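Local coordinates for protein myosin-I heavy chain (Dictyostelium discoideum, PDB 5EJY) that is a class VII unconventional myosin, an actin-based motor acting early in phagocytosis and in adhesion, represented here by the first MyTH4-FERM unit of its tail, at residues Y171-R176 with D218-C223; A182-P187 with P260-C265; I335-L340 with Q399-H404. All blocks are in the same frame, centred on the assembly; numbering follows the deposited sequence.

Contact 1: Y171-R176 with D218-C223; sequences YFILQR and DSATTC
A side-on salt bridge between Arg176 and Asp218, backed by a small apolar patch, joins the MyTH4 helix 161-180 to the turn between strand 212-217 and helix 223-233 of the ubiquitin-like FERM lobe. Arg176 uses two nitrogens, one for each carboxylate oxygen. Its NE lies 2.9 Å from Asp218 OD2, on the syn lone pair of that oxygen, while NH2 donates to Asp218 OD1 at 3.1 Å, with OD1 within 2° of the guanidinium plane. The two planes, turned 38° against each other, make a twisted pairing. With chi1 at -66°, Arg176 CG is anti to the carbonyl carbon and rests over one face of the Phe172 ring, near the rim; bends at chi2 and chi3 turn CD and NE toward Asp218. Closer to the backbone, Arg176 CB meets Ala220 CB at 3.7 Å, and Ile173 CD1 lies 4.2 Å from the same methyl. Ile173 CD1 also comes within 3.7 Å of Asp218 CG. The turn is type I, from Asp218 to Thr221, and the 3.0 Å bond from Asp218 N to Thr221 OG1 steadies it. Arg176 NH1 pairs with Glu225. With two carboxylates around one guanidinium, the positive charge of Arg176 is probably well compensated.

Contact 2: A182-P187 with P260-C265; sequences ARKQVP and PTDKLC
Asp262 and Lys263 meet the loop 182-187 through their polar ends, and Cys265 adds a packing contact where the chain runs into helix 264-277. This is a loop-to-loop junction between the MyTH4 domain and the ubiquitin-like FERM lobe, and it illustrates how backbone carbonyls can serve an interdomain lysine. Thr261 takes part through its backbone: its O accepts a 3.0 Å bond from Lys263 NZ, with the amine almost straight out from the carbonyl (167° at O). Asp262 follows, with OD1 3.6 Å from Lys184 NZ, a long salt bridge between side chains that cross obliquely. A water bridges the pair as well, accepting from Lys184 NZ and donating to Asp262 OD2, at 2.8 Å from that oxygen. Lys184 is extended beyond CG, which carries its amine across to the aspartate.

Lys263 bends at chi2 (70°) and runs straight from there. Asn180 O is the principal acceptor of its NZ, and Ala182 O joins it and Thr261 O round the amine, at 3.0 Å from NZ, which stands above the Ala182 carbonyl plane, 56° out of it. This ammonium therefore joins the end of the MyTH4 helix 161-180 to the loop of its own segment. Cys265 then brings CB to 3.6 Å from Arg183 NH2. The guanidinium of Arg183, one face of which has Pro187 CD over it, is paired with Glu191 and Asp266.

The loop 182-187 runs from helix 161-180 to helix 189-196. Val186 packs on helix 81-97, and Pro187 touches Leu192 of helix 189-196. On the FERM side, Pro260 and Leu264 lie against helix 223-233, and the segment lies in the connection after strand 254-256 and runs into helix 264-277.

Contact 3: I335-L340 with Q399-H404; sequences ISIGSL and QLLEKH
Leu400 meets three residues of helix 331-346, forming an apolar helix-to-helix contact within the FERM central domain. Its CD1 is shared between two neighbours, Leu340 CD1 at 3.7 Å and Ser336 OG at 3.8 Å. Its CB, nearer the backbone, touches Ile337 CG2 at 3.7 Å. The side chains of Leu340 and Leu400 cross at about a right angle and touch through one methyl each, CD1 to CD1.

Ile337 also serves Leu401, whose CD2 sits against the two isoleucine methyls CD1 and CG2 together, 4.0 Å from each. The torsions of Ile337 account for both contacts: chi1 (56°) leaves CG2 beside the backbone N, facing Leu400, and chi2 (173°) carries CD1 on to Leu401. No hydrogen bond passes between the two six-residue segments, which meet through ordinary van der Waals contact of largely aliphatic groups.

Further out, Tyr333, just before 335-340 on the same helix, supplies a polar margin. Its OH bonds to Leu400 O, adding a polar link between the two helices, and its backbone O pairs with Ser336 OG, which satisfies that hydroxyl beside Leu400; its ring also meets His404 edge-to-face. Ser339 OG has His385 as a partner, on the side of helix 331-346 that faces helix 375-383.

Around this core, helix 304-322 packs on both segments, with Phe319 against Ile337 and Leu322 against Leu401 and His404. Helix 375-383 receives Ile335, and Leu340 lies against Gln396 and Met397, one turn earlier on helix 390-402.

From the N terminus, the chain passes through the MyTH4 helices to helix 161-180, where contact 1 opens, and on to the loop 182-187, where contact 2 opens. Contact 1 closes at 218-223, after the first two strands of the ubiquitin-like lobe, and contact 2 closes at 260-265. The two loops therefore cross, and both tie MyTH4 to that lobe. Their centres are 10 Å apart, and they touch directly where Cys223 N lies 2.9 Å from Asp262 O, a probable hydrogen bond. Contact 3 follows in series, closing a largely helical loop within the FERM central domain, its centre about 44 Å from that of contact 1.

Contact 1: Y171-R176 with D218-C223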
ATOM      1  N   TYR A 171      12.015  17.626  -8.487  1.00 26.09           N
ATOM      2  CA  TYR A 171      12.134  17.188  -9.870  1.00 19.80           C
ATOM      3  C   TYR A 171      12.100  15.669  -9.956  1.00 21.22           C
ATOM      4  O   TYR A 171      11.426  15.097 -10.813  1.00 21.32           O
ATOM      5  CB  TYR A 171      13.446  17.707 -10.487  1.00 26.05           C
ATOM      6  CG  TYR A 171      13.524  17.470 -11.976  1.00 28.60           C
ATOM      7  CD1 TYR A 171      12.876  18.314 -12.860  1.00 30.66           C
ATOM      8  CD2 TYR A 171      14.249  16.404 -12.499  1.00 32.86           C
ATOM      9  CE1 TYR A 171      12.942  18.110 -14.226  1.00 34.96           C
ATOM     10  CE2 TYR A 171      14.324  16.191 -13.863  1.00 30.86           C
ATOM     11  CZ  TYR A 171      13.669  17.051 -14.722  1.00 39.01           C
ATOM     12  OH  TYR A 171      13.722  16.855 -16.084  1.00 36.39           O
ATOM     13  N   PHE A 172      12.853  15.020  -9.075  1.00 22.21           N
ATOM     14  CA  PHE A 172      12.910  13.561  -9.076  1.00 21.78           C
ATOM     15  C   PHE A 172      11.531  12.942  -8.755  1.00 19.48           C
ATOM     16  O   PHE A 172      11.111  11.990  -9.404  1.00 20.15           O
ATOM     17  CB  PHE A 172      13.964  13.074  -8.081  1.00 19.97           C
ATOM     18  CG  PHE A 172      14.164  11.578  -8.096  1.00 27.33           C
ATOM     19  CD1 PHE A 172      14.622  10.934  -9.238  1.00 26.17           C
ATOM     20  CD2 PHE A 172      13.890  10.817  -6.970  1.00 24.16           C
ATOM     21  CE1 PHE A 172      14.799   9.551  -9.254  1.00 32.12           C
ATOM     22  CE2 PHE A 172      14.064   9.428  -6.981  1.00 26.78           C
ATOM     23  CZ  PHE A 172      14.520   8.799  -8.121  1.00 27.24           C
ATOM     24  N   ILE A 173      10.819  13.482  -7.781  1.00 19.85           N
ATOM     25  CA  ILE A 173       9.504  12.859  -7.466  1.00 18.51           C
ATOM     26  C   ILE A 173       8.514  13.052  -8.633  1.00 22.42           C
ATOM     27  O   ILE A 173       7.655  12.207  -8.886  1.00 21.20           O
ATOM     28  CB  ILE A 173       8.941  13.294  -6.079  1.00 22.05           C
ATOM     29  CG1 ILE A 173       7.965  12.230  -5.524  1.00 16.38           C
ATOM     30  CG2 ILE A 173       8.261  14.662  -6.139  1.00 21.23           C
ATOM     31  CD1 ILE A 173       8.648  10.933  -5.145  1.00 20.41           C
ATOM     32  N   LEU A 174       8.649  14.139  -9.391  1.00 22.03           N
ATOM     33  CA  LEU A 174       7.786  14.283 -10.568  1.00 21.88           C
ATOM     34  C   LEU A 174       8.099  13.184 -11.574  1.00 22.69           C
ATOM     35  O   LEU A 174       7.191  12.639 -12.186  1.00 25.75           O
ATOM     36  CB  LEU A 174       7.941  15.648 -11.252  1.00 23.59           C
ATOM     37  CG  LEU A 174       7.367  16.919 -10.627  1.00 24.19           C
ATOM     38  CD1 LEU A 174       7.638  18.096 -11.583  1.00 25.99           C
ATOM     39  CD2 LEU A 174       5.879  16.791 -10.355  1.00 23.78           C
ATOM     40  N   GLN A 175       9.387  12.877 -11.755  1.00 23.86           N
ATOM     41  CA  GLN A 175       9.784  11.776 -12.639  1.00 22.10           C
ATOM     42  C   GLN A 175       9.248  10.420 -12.140  1.00 22.01           C
ATOM     43  O   GLN A 175       8.761   9.607 -12.921  1.00 22.67           O
ATOM     44  CB  GLN A 175      11.301  11.684 -12.732  1.00 27.43           C
ATOM     45  CG  GLN A 175      11.990  12.829 -13.457  1.00 26.27           C
ATOM     46  CD  GLN A 175      13.482  12.737 -13.293  1.00 25.90           C
ATOM     47  OE1 GLN A 175      14.014  12.983 -12.210  1.00 28.59           O
ATOM     48  NE2 GLN A 175      14.171  12.339 -14.359  1.00 30.14           N
ATOM     49  N   ARG A 176       9.375  10.173 -10.843  1.00 22.17           N
ATOM     50  CA  ARG A 176       8.869   8.930 -10.250  1.00 22.67           C
ATOM     51  C   ARG A 176       7.357   8.750 -10.481  1.00 21.77           C
ATOM     52  O   ARG A 176       6.869   7.645 -10.762  1.00 24.48           O
ATOM     53  CB  ARG A 176       9.190   8.918  -8.749  1.00 19.99           C
ATOM     54  CG  ARG A 176      10.697   8.860  -8.421  1.00 22.12           C
ATOM     55  CD  ARG A 176      11.202   7.421  -8.304  1.00 26.75           C
ATOM     56  NE  ARG A 176      10.469   6.712  -7.262  1.00 23.13           N
ATOM     57  CZ  ARG A 176      10.049   5.449  -7.346  1.00 27.64           C
ATOM     58  NH1 ARG A 176      10.314   4.710  -8.420  1.00 23.78           N
ATOM     59  NH2 ARG A 176       9.351   4.925  -6.346  1.00 21.00           N
ATOM     60  N   ASP A 218       9.651   6.217  -1.116  1.00 20.75           N
ATOM     61  CA  ASP A 218       9.232   7.582  -1.405  1.00 21.46           C
ATOM     62  C   ASP A 218       7.749   7.661  -1.720  1.00 22.65           C
ATOM     63  O   ASP A 218       7.039   6.631  -1.712  1.00 19.48           O
ATOM     64  CB  ASP A 218      10.130   8.280  -2.460  1.00 20.67           C
ATOM     65  CG  ASP A 218       9.950   7.744  -3.877  1.00 22.79           C
ATOM     66  OD1 ASP A 218       8.948   7.067  -4.184  1.00 21.58           O
ATOM     67  OD2 ASP A 218      10.840   8.024  -4.719  1.00 24.07           O
ATOM     68  N   SER A 219       7.264   8.878  -1.958  1.00 19.97           N
ATOM     69  CA  SER A 219       5.823   9.082  -2.154  1.00 17.76           C
ATOM     70  C   SER A 219       5.238   8.257  -3.296  1.00 18.92           C
ATOM     71  O   SER A 219       4.051   7.911  -3.272  1.00 18.08           O
ATOM     72  CB  SER A 219       5.542  10.566  -2.425  1.00 18.34           C
ATOM     73  OG  SER A 219       6.022  11.345  -1.341  1.00 20.29           O
ATOM     74  N   ALA A 220       6.059   7.963  -4.300  1.00 17.26           N
ATOM     75  CA  ALA A 220       5.591   7.266  -5.508  1.00 16.49           C
ATOM     76  C   ALA A 220       5.795   5.753  -5.462  1.00 17.19           C
ATOM     77  O   ALA A 220       5.449   5.057  -6.414  1.00 20.97           O
ATOM     78  CB  ALA A 220       6.279   7.830  -6.737  1.00 20.60           C
ATOM     79  N   THR A 221       6.335   5.243  -4.361  1.00 16.22           N
ATOM     80  CA  THR A 221       6.670   3.820  -4.263  1.00 19.12           C
ATOM     81  C   THR A 221       5.426   2.933  -4.310  1.00 20.32           C
ATOM     82  O   THR A 221       4.484   3.129  -3.544  1.00 18.94           O
ATOM     83  CB  THR A 221       7.484   3.516  -2.990  1.00 21.32           C
ATOM     84  OG1 THR A 221       8.764   4.153  -3.098  1.00 21.06           O
ATOM     85  CG2 THR A 221       7.694   1.994  -2.829  1.00 19.72           C
ATOM     86  N   THR A 222       5.421   1.971  -5.225  1.00 20.04           N
ATOM     87  CA  THR A 222       4.253   1.114  -5.395  1.00 19.00           C
ATOM     88  C   THR A 222       4.343  -0.169  -4.591  1.00 21.34           C
ATOM     89  O   THR A 222       5.394  -0.517  -4.065  1.00 19.79           O
ATOM     90  CB  THR A 222       4.062   0.726  -6.865  1.00 21.48           C
ATOM     91  OG1 THR A 222       5.231   0.034  -7.310  1.00 22.19           O
ATOM     92  CG2 THR A 222       3.844   1.979  -7.717  1.00 21.18           C
ATOM     93  N   CYS A 223       3.219  -0.876  -4.505  1.00 19.94           N
ATOM     94  CA  CYS A 223       3.214  -2.176  -3.858  1.00 20.39           C
ATOM     95  C   CYS A 223       4.178  -3.137  -4.565  1.00 20.37           C
ATOM     96  O   CYS A 223       4.909  -3.894  -3.933  1.00 18.87           O
ATOM     97  CB  CYS A 223       1.792  -2.736  -3.844  1.00 18.39           C
ATOM     98  SG  CYS A 223       1.678  -4.274  -2.927  1.00 23.52           S
TER

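Contact 2: A182-P187 with P260-C265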
ATOM      1  N   ALA A 182      -0.500   8.261 -11.114  1.00 25.58           N
ATOM      2  CA  ALA A 182      -1.086   9.112 -10.088  1.00 26.52           C
ATOM      3  C   ALA A 182      -1.325   8.382  -8.778  1.00 29.75           C
ATOM      4  O   ALA A 182      -1.573   7.171  -8.758  1.00 26.18           O
ATOM      5  CB  ALA A 182      -2.409   9.694 -10.588  1.00 32.14           C
ATOM      6  N   ARG A 183      -1.271   9.139  -7.688  1.00 25.36           N
ATOM      7  CA  ARG A 183      -1.686   8.634  -6.384  1.00 23.80           C
ATOM      8  C   ARG A 183      -3.133   9.008  -6.097  1.00 26.92           C
ATOM      9  O   ARG A 183      -3.773   9.765  -6.848  1.00 26.58           O
ATOM     10  CB  ARG A 183      -0.776   9.179  -5.276  1.00 23.26           C
ATOM     11  CG  ARG A 183      -0.967  10.658  -4.979  1.00 22.03           C
ATOM     12  CD  ARG A 183       0.080  11.133  -3.970  1.00 21.70           C
ATOM     13  NE  ARG A 183      -0.041  10.398  -2.711  1.00 19.15           N
ATOM     14  CZ  ARG A 183       0.840  10.459  -1.718  1.00 20.65           C
ATOM     15  NH1 ARG A 183       1.948  11.198  -1.850  1.00 16.76           N
ATOM     16  NH2 ARG A 183       0.625   9.760  -0.598  1.00 21.55           N
ATOM     17  N   LYS A 184      -3.646   8.502  -4.986  1.00 19.46           N
ATOM     18  CA  LYS A 184      -5.062   8.635  -4.693  1.00 26.88           C
ATOM     19  C   LYS A 184      -5.355   9.440  -3.445  1.00 27.35           C
ATOM     20  O   LYS A 184      -6.508   9.799  -3.204  1.00 23.75           O
ATOM     21  CB  LYS A 184      -5.685   7.244  -4.547  1.00 26.11           C
ATOM     22  CG  LYS A 184      -5.523   6.384  -5.791  1.00 29.65           C
ATOM     23  CD  LYS A 184      -6.256   5.066  -5.646  1.00 35.54           C
ATOM     24  CE  LYS A 184      -6.122   4.224  -6.908  1.00 38.29           C
ATOM     25  NZ  LYS A 184      -6.898   2.958  -6.758  1.00 49.67           N
ATOM     26  N   GLN A 185      -4.332   9.717  -2.639  1.00 19.49           N
ATOM     27  CA  GLN A 185      -4.571  10.378  -1.367  1.00 20.63           C
ATOM     28  C   GLN A 185      -3.585  11.516  -1.131  1.00 22.69           C
ATOM     29  O   GLN A 185      -2.491  11.528  -1.695  1.00 20.01           O
ATOM     30  CB  GLN A 185      -4.473   9.369  -0.204  1.00 22.81           C
ATOM     31  CG  GLN A 185      -5.291   8.074  -0.391  1.00 22.92           C
ATOM     32  CD  GLN A 185      -6.796   8.333  -0.586  1.00 34.18           C
ATOM     33  OE1 GLN A 185      -7.332   9.331  -0.103  1.00 32.15           O
ATOM     34  NE2 GLN A 185      -7.479   7.421  -1.291  1.00 31.97           N
ATOM     35  N   VAL A 186      -3.980  12.451  -0.275  1.00 19.51           N
ATOM     36  CA  VAL A 186      -3.093  13.487   0.226  1.00 19.20           C
ATOM     37  C   VAL A 186      -2.127  12.890   1.263  1.00 24.35           C
ATOM     38  O   VAL A 186      -2.539  12.096   2.114  1.00 21.99           O
ATOM     39  CB  VAL A 186      -3.923  14.616   0.880  1.00 23.59           C
ATOM     40  CG1 VAL A 186      -3.029  15.589   1.655  1.00 23.21           C
ATOM     41  CG2 VAL A 186      -4.760  15.343  -0.188  1.00 22.79           C
ATOM     42  N   PRO A 187      -0.840  13.258   1.183  1.00 23.35           N
ATOM     43  CA  PRO A 187       0.152  12.773   2.153  1.00 22.28           C
ATOM     44  C   PRO A 187      -0.286  12.901   3.617  1.00 25.15           C
ATOM     45  O   PRO A 187      -0.845  13.930   4.019  1.00 26.53           O
ATOM     46  CB  PRO A 187       1.350  13.689   1.893  1.00 22.03           C
ATOM     47  CG  PRO A 187       1.270  13.960   0.446  1.00 24.30           C
ATOM     48  CD  PRO A 187      -0.200  14.029   0.094  1.00 17.34           C
ATOM     49  N   PRO A 260      -0.833  -3.816  -7.380  1.00 24.03           N
ATOM     50  CA  PRO A 260       0.596  -3.649  -7.672  1.00 26.27           C
ATOM     51  C   PRO A 260       0.980  -2.203  -7.916  1.00 25.12           C
ATOM     52  O   PRO A 260       2.067  -1.811  -7.506  1.00 20.36           O
ATOM     53  CB  PRO A 260       0.789  -4.467  -8.952  1.00 27.01           C
ATOM     54  CG  PRO A 260      -0.256  -5.538  -8.862  1.00 30.48           C
ATOM     55  CD  PRO A 260      -1.456  -4.835  -8.251  1.00 30.79           C
ATOM     56  N   THR A 261       0.110  -1.421  -8.556  1.00 23.73           N
ATOM     57  CA  THR A 261       0.450  -0.033  -8.874  1.00 26.81           C
ATOM     58  C   THR A 261       0.002   0.949  -7.789  1.00 25.94           C
ATOM     59  O   THR A 261       0.266   2.144  -7.887  1.00 25.75           O
ATOM     60  CB  THR A 261      -0.179   0.406 -10.217  1.00 31.11           C
ATOM     61  OG1 THR A 261      -1.594   0.303 -10.117  1.00 31.81           O
ATOM     62  CG2 THR A 261       0.295  -0.486 -11.349  1.00 29.76           C
ATOM     63  N   ASP A 262      -0.690   0.459  -6.765  1.00 21.92           N
ATOM     64  CA  ASP A 262      -1.103   1.333  -5.668  1.00 21.97           C
ATOM     65  C   ASP A 262       0.118   1.778  -4.844  1.00 22.20           C
ATOM     66  O   ASP A 262       1.113   1.053  -4.747  1.00 21.90           O
ATOM     67  CB  ASP A 262      -2.099   0.630  -4.759  1.00 21.41           C
ATOM     68  CG  ASP A 262      -3.528   0.692  -5.284  1.00 32.11           C
ATOM     69  OD1 ASP A 262      -3.758   1.141  -6.420  1.00 32.25           O
ATOM     70  OD2 ASP A 262      -4.423   0.279  -4.542  1.00 36.83           O
ATOM     71  N   LYS A 263       0.036   2.966  -4.259  1.00 19.80           N
ATOM     72  CA  LYS A 263       1.177   3.558  -3.546  1.00 20.56           C
ATOM     73  C   LYS A 263       1.087   3.254  -2.059  1.00 19.96           C
ATOM     74  O   LYS A 263       0.051   3.483  -1.441  1.00 19.37           O
ATOM     75  CB  LYS A 263       1.196   5.075  -3.741  1.00 20.03           C
ATOM     76  CG  LYS A 263       1.777   5.540  -5.087  1.00 20.94           C
ATOM     77  CD  LYS A 263       0.856   5.188  -6.231  1.00 27.14           C
ATOM     78  CE  LYS A 263       1.530   5.446  -7.588  1.00 24.13           C
ATOM     79  NZ  LYS A 263       0.580   5.012  -8.688  1.00 25.19           N
ATOM     80  N   LEU A 264       2.167   2.747  -1.478  1.00 19.68           N
ATOM     81  CA  LEU A 264       2.128   2.449  -0.046  1.00 20.75           C
ATOM     82  C   LEU A 264       1.876   3.691   0.791  1.00 21.49           C
ATOM     83  O   LEU A 264       1.233   3.603   1.829  1.00 19.71           O
ATOM     84  CB  LEU A 264       3.393   1.727   0.437  1.00 19.68           C
ATOM     85  CG  LEU A 264       3.732   0.368  -0.182  1.00 23.15           C
ATOM     86  CD1 LEU A 264       4.869  -0.305   0.608  1.00 25.39           C
ATOM     87  CD2 LEU A 264       2.525  -0.539  -0.241  1.00 21.93           C
ATOM     88  N   CYS A 265       2.382   4.851   0.361  1.00 18.92           N
ATOM     89  CA  CYS A 265       2.090   6.077   1.106  1.00 17.77           C
ATOM     90  C   CYS A 265       0.591   6.420   1.148  1.00 18.59           C
ATOM     91  O   CYS A 265       0.121   7.022   2.121  1.00 20.06           O
ATOM     92  CB  CYS A 265       2.906   7.261   0.579  1.00 17.04           C
ATOM     93  SG  CYS A 265       4.652   7.183   1.058  1.00 20.99           S
TER
HETATM   94  O   HOH W   1      -6.710   1.896  -4.201  1.00 47.74           O

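Contact 3: I335-L340 with Q399-H404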
ATOM      1  N   ILE A 335      -4.736 -29.777  16.250  1.00 38.11           N
ATOM      2  CA  ILE A 335      -3.992 -30.380  17.346  1.00 38.48           C
ATOM      3  C   ILE A 335      -2.715 -31.030  16.851  1.00 34.14           C
ATOM      4  O   ILE A 335      -1.665 -30.895  17.477  1.00 38.79           O
ATOM      5  CB  ILE A 335      -4.834 -31.454  18.080  1.00 41.97           C
ATOM      6  CG1 ILE A 335      -5.946 -30.792  18.883  1.00 47.65           C
ATOM      7  CG2 ILE A 335      -3.959 -32.259  19.022  1.00 43.14           C
ATOM      8  CD1 ILE A 335      -5.436 -29.708  19.799  1.00 49.56           C
ATOM      9  N   SER A 336      -2.803 -31.745  15.733  1.00 30.95           N
ATOM     10  CA  SER A 336      -1.643 -32.454  15.213  1.00 35.21           C
ATOM     11  C   SER A 336      -0.513 -31.513  14.758  1.00 39.48           C
ATOM     12  O   SER A 336       0.654 -31.749  15.067  1.00 35.45           O
ATOM     13  CB  SER A 336      -2.043 -33.383  14.075  1.00 33.19           C
ATOM     14  OG  SER A 336      -2.613 -32.643  13.016  1.00 42.99           O
ATOM     15  N   ILE A 337      -0.850 -30.454  14.024  1.00 34.87           N
ATOM     16  CA  ILE A 337       0.182 -29.490  13.619  1.00 33.85           C
ATOM     17  C   ILE A 337       0.693 -28.638  14.783  1.00 35.29           C
ATOM     18  O   ILE A 337       1.901 -28.386  14.898  1.00 38.14           O
ATOM     19  CB  ILE A 337      -0.260 -28.599  12.427  1.00 33.36           C
ATOM     20  CG1 ILE A 337      -1.568 -27.858  12.733  1.00 35.02           C
ATOM     21  CG2 ILE A 337      -0.379 -29.432  11.146  1.00 33.74           C
ATOM     22  CD1 ILE A 337      -1.970 -26.821  11.642  1.00 31.57           C
ATOM     23  N   GLY A 338      -0.209 -28.203  15.652  1.00 32.92           N
ATOM     24  CA  GLY A 338       0.172 -27.360  16.772  1.00 35.04           C
ATOM     25  C   GLY A 338       1.015 -28.082  17.811  1.00 42.18           C
ATOM     26  O   GLY A 338       1.897 -27.479  18.434  1.00 38.42           O
ATOM     27  N   SER A 339       0.749 -29.373  18.001  1.00 38.50           N
ATOM     28  CA  SER A 339       1.520 -30.168  18.960  1.00 44.75           C
ATOM     29  C   SER A 339       2.944 -30.410  18.467  1.00 37.49           C
ATOM     30  O   SER A 339       3.887 -30.419  19.257  1.00 39.56           O
ATOM     31  CB  SER A 339       0.819 -31.498  19.282  1.00 36.34           C
ATOM     32  OG  SER A 339       0.838 -32.381  18.172  1.00 38.59           O
ATOM     33  N   LEU A 340       3.095 -30.620  17.164  1.00 39.94           N
ATOM     34  CA  LEU A 340       4.422 -30.754  16.570  1.00 41.00           C
ATOM     35  C   LEU A 340       5.207 -29.447  16.671  1.00 39.84           C
ATOM     36  O   LEU A 340       6.404 -29.453  16.982  1.00 38.99           O
ATOM     37  CB  LEU A 340       4.328 -31.237  15.119  1.00 36.76           C
ATOM     38  CG  LEU A 340       3.981 -32.722  14.986  1.00 42.58           C
ATOM     39  CD1 LEU A 340       3.600 -33.089  13.565  1.00 38.51           C
ATOM     40  CD2 LEU A 340       5.147 -33.590  15.477  1.00 40.24           C
ATOM     41  N   GLN A 399       4.907 -31.820   6.606  1.00 39.64           N
ATOM     42  CA  GLN A 399       4.191 -32.850   5.866  1.00 39.64           C
ATOM     43  C   GLN A 399       2.684 -32.690   6.037  1.00 34.98           C
ATOM     44  O   GLN A 399       1.942 -32.730   5.066  1.00 39.47           O
ATOM     45  CB  GLN A 399       4.624 -34.247   6.323  1.00 41.66           C
ATOM     46  N   LEU A 400       2.240 -32.519   7.278  1.00 35.73           N
ATOM     47  CA  LEU A 400       0.818 -32.354   7.569  1.00 33.02           C
ATOM     48  C   LEU A 400       0.253 -31.103   6.905  1.00 39.22           C
ATOM     49  O   LEU A 400      -0.898 -31.085   6.447  1.00 33.98           O
ATOM     50  CB  LEU A 400       0.602 -32.282   9.080  1.00 35.12           C
ATOM     51  CG  LEU A 400       0.724 -33.609   9.831  1.00 37.21           C
ATOM     52  CD1 LEU A 400       0.704 -33.395  11.335  1.00 30.32           C
ATOM     53  CD2 LEU A 400      -0.404 -34.554   9.402  1.00 39.91           C
ATOM     54  N   LEU A 401       1.064 -30.049   6.872  1.00 31.70           N
ATOM     55  CA  LEU A 401       0.669 -28.798   6.232  1.00 36.20           C
ATOM     56  C   LEU A 401       0.559 -28.992   4.729  1.00 33.22           C
ATOM     57  O   LEU A 401      -0.433 -28.599   4.113  1.00 34.25           O
ATOM     58  CB  LEU A 401       1.672 -27.672   6.555  1.00 29.44           C
ATOM     59  CG  LEU A 401       1.721 -27.159   7.998  1.00 27.00           C
ATOM     60  CD1 LEU A 401       2.826 -26.113   8.163  1.00 30.28           C
ATOM     61  CD2 LEU A 401       0.379 -26.568   8.416  1.00 29.22           C
ATOM     62  N   GLU A 402       1.576 -29.611   4.140  1.00 32.20           N
ATOM     63  CA  GLU A 402       1.648 -29.751   2.687  1.00 34.44           C
ATOM     64  C   GLU A 402       0.551 -30.647   2.102  1.00 39.64           C
ATOM     65  O   GLU A 402       0.244 -30.557   0.912  1.00 33.73           O
ATOM     66  CB  GLU A 402       3.023 -30.274   2.256  1.00 40.16           C
ATOM     67  CG  GLU A 402       4.130 -29.235   2.310  1.00 46.90           C
ATOM     68  CD  GLU A 402       3.902 -28.089   1.338  1.00 50.96           C
ATOM     69  OE1 GLU A 402       3.043 -28.232   0.443  1.00 51.50           O
ATOM     70  OE2 GLU A 402       4.581 -27.047   1.466  1.00 57.17           O
ATOM     71  N   LYS A 403      -0.028 -31.511   2.929  1.00 37.85           N
ATOM     72  CA  LYS A 403      -1.046 -32.446   2.445  1.00 44.28           C
ATOM     73  C   LYS A 403      -2.474 -31.973   2.712  1.00 41.33           C
ATOM     74  O   LYS A 403      -3.436 -32.641   2.321  1.00 41.25           O
ATOM     75  CB  LYS A 403      -0.838 -33.844   3.043  1.00 43.69           C
ATOM     76  CG  LYS A 403       0.450 -34.529   2.603  1.00 49.23           C
ATOM     77  CD  LYS A 403       0.513 -34.700   1.091  1.00 48.99           C
ATOM     78  CE  LYS A 403       1.770 -35.452   0.665  1.00 51.58           C
ATOM     79  N   HIS A 404      -2.621 -30.831   3.382  1.00 36.41           N
ATOM     80  CA  HIS A 404      -3.955 -30.265   3.595  1.00 39.05           C
ATOM     81  C   HIS A 404      -4.536 -29.784   2.269  1.00 33.76           C
ATOM     82  O   HIS A 404      -3.799 -29.270   1.430  1.00 32.03           O
ATOM     83  CB  HIS A 404      -3.900 -29.114   4.595  1.00 36.43           C
ATOM     84  CG  HIS A 404      -5.244 -28.693   5.096  1.00 33.45           C
ATOM     85  ND1 HIS A 404      -6.100 -27.902   4.358  1.00 35.01           N
ATOM     86  CD2 HIS A 404      -5.888 -28.967   6.257  1.00 34.33           C
ATOM     87  CE1 HIS A 404      -7.210 -27.701   5.048  1.00 36.11           C
ATOM     88  NE2 HIS A 404      -7.103 -28.331   6.205  1.00 34.64           N
TER